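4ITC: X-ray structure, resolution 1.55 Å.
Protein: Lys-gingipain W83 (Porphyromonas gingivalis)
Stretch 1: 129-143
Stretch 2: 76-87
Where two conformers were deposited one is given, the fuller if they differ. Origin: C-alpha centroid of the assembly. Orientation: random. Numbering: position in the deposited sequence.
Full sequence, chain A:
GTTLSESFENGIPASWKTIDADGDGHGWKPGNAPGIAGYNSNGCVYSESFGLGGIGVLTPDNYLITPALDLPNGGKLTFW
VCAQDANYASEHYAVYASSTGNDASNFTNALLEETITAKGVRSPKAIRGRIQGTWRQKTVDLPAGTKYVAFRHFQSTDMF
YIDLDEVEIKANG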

# COMPACT_ATOMS: atom_id res chain seq x y z
N GLY A 129 -2.55 -24.90 -2.83
CA GLY A 129 -1.83 -23.62 -2.90
C GLY A 129 -2.03 -22.85 -1.62
O GLY A 129 -2.82 -23.27 -0.73
N ARG A 130 -1.34 -21.72 -1.51
CA ARG A 130 -1.41 -20.94 -0.31
C ARG A 130 -2.81 -20.30 -0.28
O ARG A 130 -3.42 -20.10 -1.33
CB ARG A 130 -0.28 -19.90 -0.26
N ILE A 131 -3.32 -20.11 0.93
CA ILE A 131 -4.58 -19.40 1.16
C ILE A 131 -4.33 -17.90 0.94
O ILE A 131 -5.15 -17.21 0.33
CB ILE A 131 -5.11 -19.64 2.61
N GLN A 132 -3.21 -17.42 1.46
CA GLN A 132 -2.84 -16.01 1.40
C GLN A 132 -1.90 -15.76 0.24
O GLN A 132 -1.14 -16.63 -0.16
CB GLN A 132 -2.20 -15.56 2.72
N GLY A 133 -1.96 -14.58 -0.36
CA GLY A 133 -1.07 -14.27 -1.46
C GLY A 133 0.39 -14.18 -1.02
O GLY A 133 0.67 -13.86 0.11
N THR A 134 1.32 -14.46 -1.93
CA THR A 134 2.75 -14.35 -1.63
C THR A 134 3.12 -12.87 -1.49
O THR A 134 2.68 -12.06 -2.33
CB THR A 134 3.59 -14.91 -2.81
N TRP A 135 3.98 -12.55 -0.50
CA TRP A 135 4.61 -11.21 -0.41
C TRP A 135 5.65 -11.03 -1.49
O TRP A 135 6.52 -11.90 -1.68
CB TRP A 135 5.22 -11.00 0.95
CG TRP A 135 4.26 -10.84 2.09
CD1 TRP A 135 3.87 -11.81 3.01
CD2 TRP A 135 3.57 -9.64 2.47
NE1 TRP A 135 3.00 -11.27 3.90
CE2 TRP A 135 2.78 -9.94 3.60
CE3 TRP A 135 3.54 -8.32 1.96
CZ2 TRP A 135 1.97 -8.98 4.24
CZ3 TRP A 135 2.73 -7.37 2.59
CH2 TRP A 135 1.97 -7.72 3.75
N ARG A 136 5.58 -9.90 -2.19
CA ARG A 136 6.57 -9.50 -3.17
C ARG A 136 7.13 -8.14 -2.81
O ARG A 136 6.42 -7.30 -2.26
CB ARG A 136 5.98 -9.49 -4.57
CG ARG A 136 5.53 -10.90 -4.95
CD ARG A 136 5.18 -11.00 -6.43
NE ARG A 136 6.30 -10.50 -7.24
CZ ARG A 136 7.26 -11.21 -7.85
NH1 ARG A 136 7.28 -12.55 -7.85
NH2 ARG A 136 8.17 -10.53 -8.52
N GLN A 137 8.39 -7.91 -3.13
CA GLN A 137 9.06 -6.67 -2.82
C GLN A 137 9.13 -5.80 -4.07
O GLN A 137 9.38 -6.28 -5.17
CB GLN A 137 10.45 -6.94 -2.26
CG GLN A 137 11.06 -5.65 -1.74
CD GLN A 137 12.40 -5.81 -1.11
OE1 GLN A 137 13.23 -6.54 -1.63
NE2 GLN A 137 12.64 -5.09 -0.00
N LYS A 138 8.94 -4.49 -3.90
CA LYS A 138 8.97 -3.52 -4.99
C LYS A 138 10.02 -2.47 -4.66
O LYS A 138 10.24 -2.13 -3.50
CB LYS A 138 7.61 -2.82 -5.15
CG LYS A 138 6.40 -3.73 -5.25
CD LYS A 138 6.37 -4.56 -6.51
CE LYS A 138 5.36 -5.67 -6.39
NZ LYS A 138 5.34 -6.45 -7.66
N THR A 139 10.68 -1.98 -5.70
CA THR A 139 11.72 -0.96 -5.58
C THR A 139 11.42 0.12 -6.58
O THR A 139 11.19 -0.16 -7.78
CB THR A 139 13.12 -1.54 -5.94
OG1 THR A 139 13.38 -2.61 -5.05
CG2 THR A 139 14.19 -0.50 -5.75
N VAL A 140 11.35 1.34 -6.07
CA VAL A 140 10.94 2.53 -6.84
C VAL A 140 11.93 3.66 -6.64
O VAL A 140 12.27 3.99 -5.53
CB VAL A 140 9.54 3.01 -6.35
CG1 VAL A 140 9.10 4.23 -7.12
CG2 VAL A 140 8.52 1.87 -6.48
N ASP A 141 12.40 4.29 -7.72
CA ASP A 141 13.26 5.47 -7.60
C ASP A 141 12.40 6.69 -7.37
O ASP A 141 11.37 6.89 -8.04
CB ASP A 141 14.11 5.62 -8.86
CG ASP A 141 15.18 4.51 -8.96
OD1 ASP A 141 15.89 4.29 -7.95
OD2 ASP A 141 15.29 3.84 -10.01
N LEU A 142 12.80 7.53 -6.41
CA LEU A 142 12.06 8.73 -6.07
C LEU A 142 12.78 9.93 -6.67
O LEU A 142 13.97 10.09 -6.47
CB LEU A 142 11.95 8.89 -4.58
CG LEU A 142 11.29 7.75 -3.81
CD1 LEU A 142 11.19 8.02 -2.32
CD2 LEU A 142 9.90 7.50 -4.36
N PRO A 143 12.08 10.73 -7.45
CA PRO A 143 12.75 11.91 -8.04
C PRO A 143 13.29 12.89 -7.00
O PRO A 143 12.80 13.02 -5.85
CB PRO A 143 11.63 12.57 -8.84
CG PRO A 143 10.62 11.51 -9.08
CD PRO A 143 10.69 10.56 -7.94
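Stretch 2 76-87: KLTFWVCAQDAN

Stretch 2 runs as an extended strand from Lys76 to Ala83 and lies antiparallel beside strand 136-142, the two N-to-C directions making an angle of 144° and the axes approaching to 4.6 Å. The register pairs Val140 with Leu77, Lys138 with Phe79 and Arg136 with Val81, and in each pair both backbone amides are satisfied by the partner's carbonyl. Leu77 N donates to Val140 O (2.9 Å) and Val140 N to Leu77 O (2.8 Å); Phe79 N reaches Lys138 O at 3.1 Å, while Lys138 N returns to Phe79 O at 2.8 Å; Val81 N to Arg136 O and Arg136 N to Val81 O are both 2.9 Å. Between them lie the non-hydrogen-bonded pairs Thr139-Thr78 and Gln137-Trp80, where CA-H groups approach the same carbonyls, as in Thr139 CA to Leu77 O (3.2 Å).

Beyond this ladder the pairing loosens. A water joins the two stretches, accepting from Ala83 N (3.0 Å) and donating to Thr134 O (2.8 Å). Ala83 O takes a weak bond from Gly133 N (2.8 Å, 129° at the hydrogen). After Ala83, stretch 2 leaves the strand conformation, yet Ala86 N still donates to Ile131 O at 2.9 Å.

Side chains cover both faces of the sheet. On one, Gln137 CB sits 3.5 Å from the centroid of the Trp80 six-membered ring, almost on its normal. Gln137 NE2 and Trp80 NE1, 3.4 Å apart, are both donors and do not bond; a second water instead accepts weakly from Gln137 NE2 (3.4 Å) and hydrogen-bonds Thr78 OG1 (2.7 Å). On the other, Lys138 CB covers the Phe79 ring, 3.9 Å from its centroid, and Val140 CG2 meets the ring edge at Phe79 CE1 (4.1 Å). Past the paired strands, Cys82 SG lies over the face of the Trp135 indole, 3.7 Å from Trp135 CE2, and Trp135 CE3 packs 3.8 Å from Trp80 CB.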

# COMPACT_ATOMS: atom_id res chain seq x y z
N LYS A 76 15.50 6.08 -2.79
CA LYS A 76 15.07 4.76 -3.19
C LYS A 76 14.02 4.32 -2.19
O LYS A 76 14.24 4.39 -0.96
CB LYS A 76 16.23 3.73 -3.18
N LEU A 77 12.89 3.88 -2.73
CA LEU A 77 11.78 3.34 -1.93
C LEU A 77 11.71 1.84 -2.15
O LEU A 77 11.71 1.35 -3.30
CB LEU A 77 10.46 3.97 -2.37
CG LEU A 77 9.14 3.28 -1.96
CD1 LEU A 77 8.92 3.32 -0.45
CD2 LEU A 77 7.93 3.91 -2.69
N THR A 78 11.59 1.09 -1.05
CA THR A 78 11.24 -0.31 -1.13
C THR A 78 10.07 -0.59 -0.20
O THR A 78 9.92 0.05 0.79
CB THR A 78 12.41 -1.24 -0.77
OG1 THR A 78 12.82 -1.02 0.58
CG2 THR A 78 13.61 -0.95 -1.72
N PHE A 79 9.25 -1.56 -0.59
CA PHE A 79 8.12 -1.98 0.25
C PHE A 79 7.72 -3.34 -0.22
O PHE A 79 8.15 -3.82 -1.27
CB PHE A 79 6.93 -0.99 0.15
CG PHE A 79 6.37 -0.82 -1.21
CD1 PHE A 79 6.93 0.09 -2.08
CD2 PHE A 79 5.27 -1.52 -1.63
CE1 PHE A 79 6.42 0.28 -3.35
CE2 PHE A 79 4.74 -1.33 -2.90
CZ PHE A 79 5.33 -0.43 -3.76
N TRP A 80 6.87 -3.98 0.58
CA TRP A 80 6.33 -5.32 0.32
C TRP A 80 4.82 -5.21 0.14
O TRP A 80 4.15 -4.44 0.86
CB TRP A 80 6.66 -6.25 1.49
CG TRP A 80 8.12 -6.53 1.61
CD1 TRP A 80 9.04 -5.74 2.22
CD2 TRP A 80 8.84 -7.67 1.10
NE1 TRP A 80 10.28 -6.31 2.13
CE2 TRP A 80 10.19 -7.48 1.43
CE3 TRP A 80 8.47 -8.79 0.35
CZ2 TRP A 80 11.17 -8.39 1.10
CZ3 TRP A 80 9.47 -9.72 0.01
CH2 TRP A 80 10.77 -9.53 0.40
N VAL A 81 4.28 -5.97 -0.80
CA VAL A 81 2.87 -6.00 -1.11
C VAL A 81 2.40 -7.43 -1.33
O VAL A 81 3.14 -8.29 -1.80
CB VAL A 81 2.58 -5.13 -2.35
CG1 VAL A 81 3.28 -5.63 -3.59
CG2 VAL A 81 1.10 -4.92 -2.57
N CYS A 82 1.15 -7.68 -0.99
CA CYS A 82 0.51 -8.92 -1.35
C CYS A 82 -0.96 -8.72 -1.44
O CYS A 82 -1.49 -7.68 -1.03
CB CYS A 82 0.81 -10.04 -0.37
SG CYS A 82 -0.05 -9.94 1.21
N ALA A 83 -1.60 -9.75 -2.01
CA ALA A 83 -3.04 -9.95 -1.90
C ALA A 83 -3.27 -10.78 -0.65
O ALA A 83 -2.70 -11.85 -0.48
CB ALA A 83 -3.55 -10.73 -3.09
N GLN A 84 -4.18 -10.33 0.21
CA GLN A 84 -4.48 -11.09 1.41
C GLN A 84 -5.05 -12.48 1.11
O GLN A 84 -4.76 -13.42 1.83
CB GLN A 84 -5.48 -10.27 2.28
CG GLN A 84 -6.04 -10.99 3.51
CD GLN A 84 -4.96 -11.35 4.52
OE1 GLN A 84 -3.86 -10.79 4.56
NE2 GLN A 84 -5.30 -12.35 5.37
N ASP A 85 -5.91 -12.58 0.08
CA ASP A 85 -6.57 -13.85 -0.24
C ASP A 85 -6.18 -14.23 -1.66
O ASP A 85 -6.50 -13.50 -2.61
CB ASP A 85 -8.08 -13.70 -0.06
CG ASP A 85 -8.85 -14.97 -0.32
OD1 ASP A 85 -8.37 -15.82 -1.10
OD2 ASP A 85 -9.94 -15.13 0.29
N ALA A 86 -5.41 -15.32 -1.79
CA ALA A 86 -4.91 -15.78 -3.09
C ALA A 86 -5.97 -16.11 -4.12
O ALA A 86 -5.67 -16.09 -5.32
CB ALA A 86 -3.98 -16.98 -2.88
N ASN A 87 -7.19 -16.40 -3.67
CA ASN A 87 -8.31 -16.66 -4.59
C ASN A 87 -9.01 -15.37 -5.07
O ASN A 87 -9.87 -15.40 -5.96
CB ASN A 87 -9.35 -17.57 -3.91
CG ASN A 87 -8.78 -18.91 -3.49
OD1 ASN A 87 -8.85 -19.30 -2.31
ND2 ASN A 87 -8.22 -19.59 -4.40
O HOH W 1 11.40 -2.74 2.13
O HOH W 2 0.21 -11.59 -3.53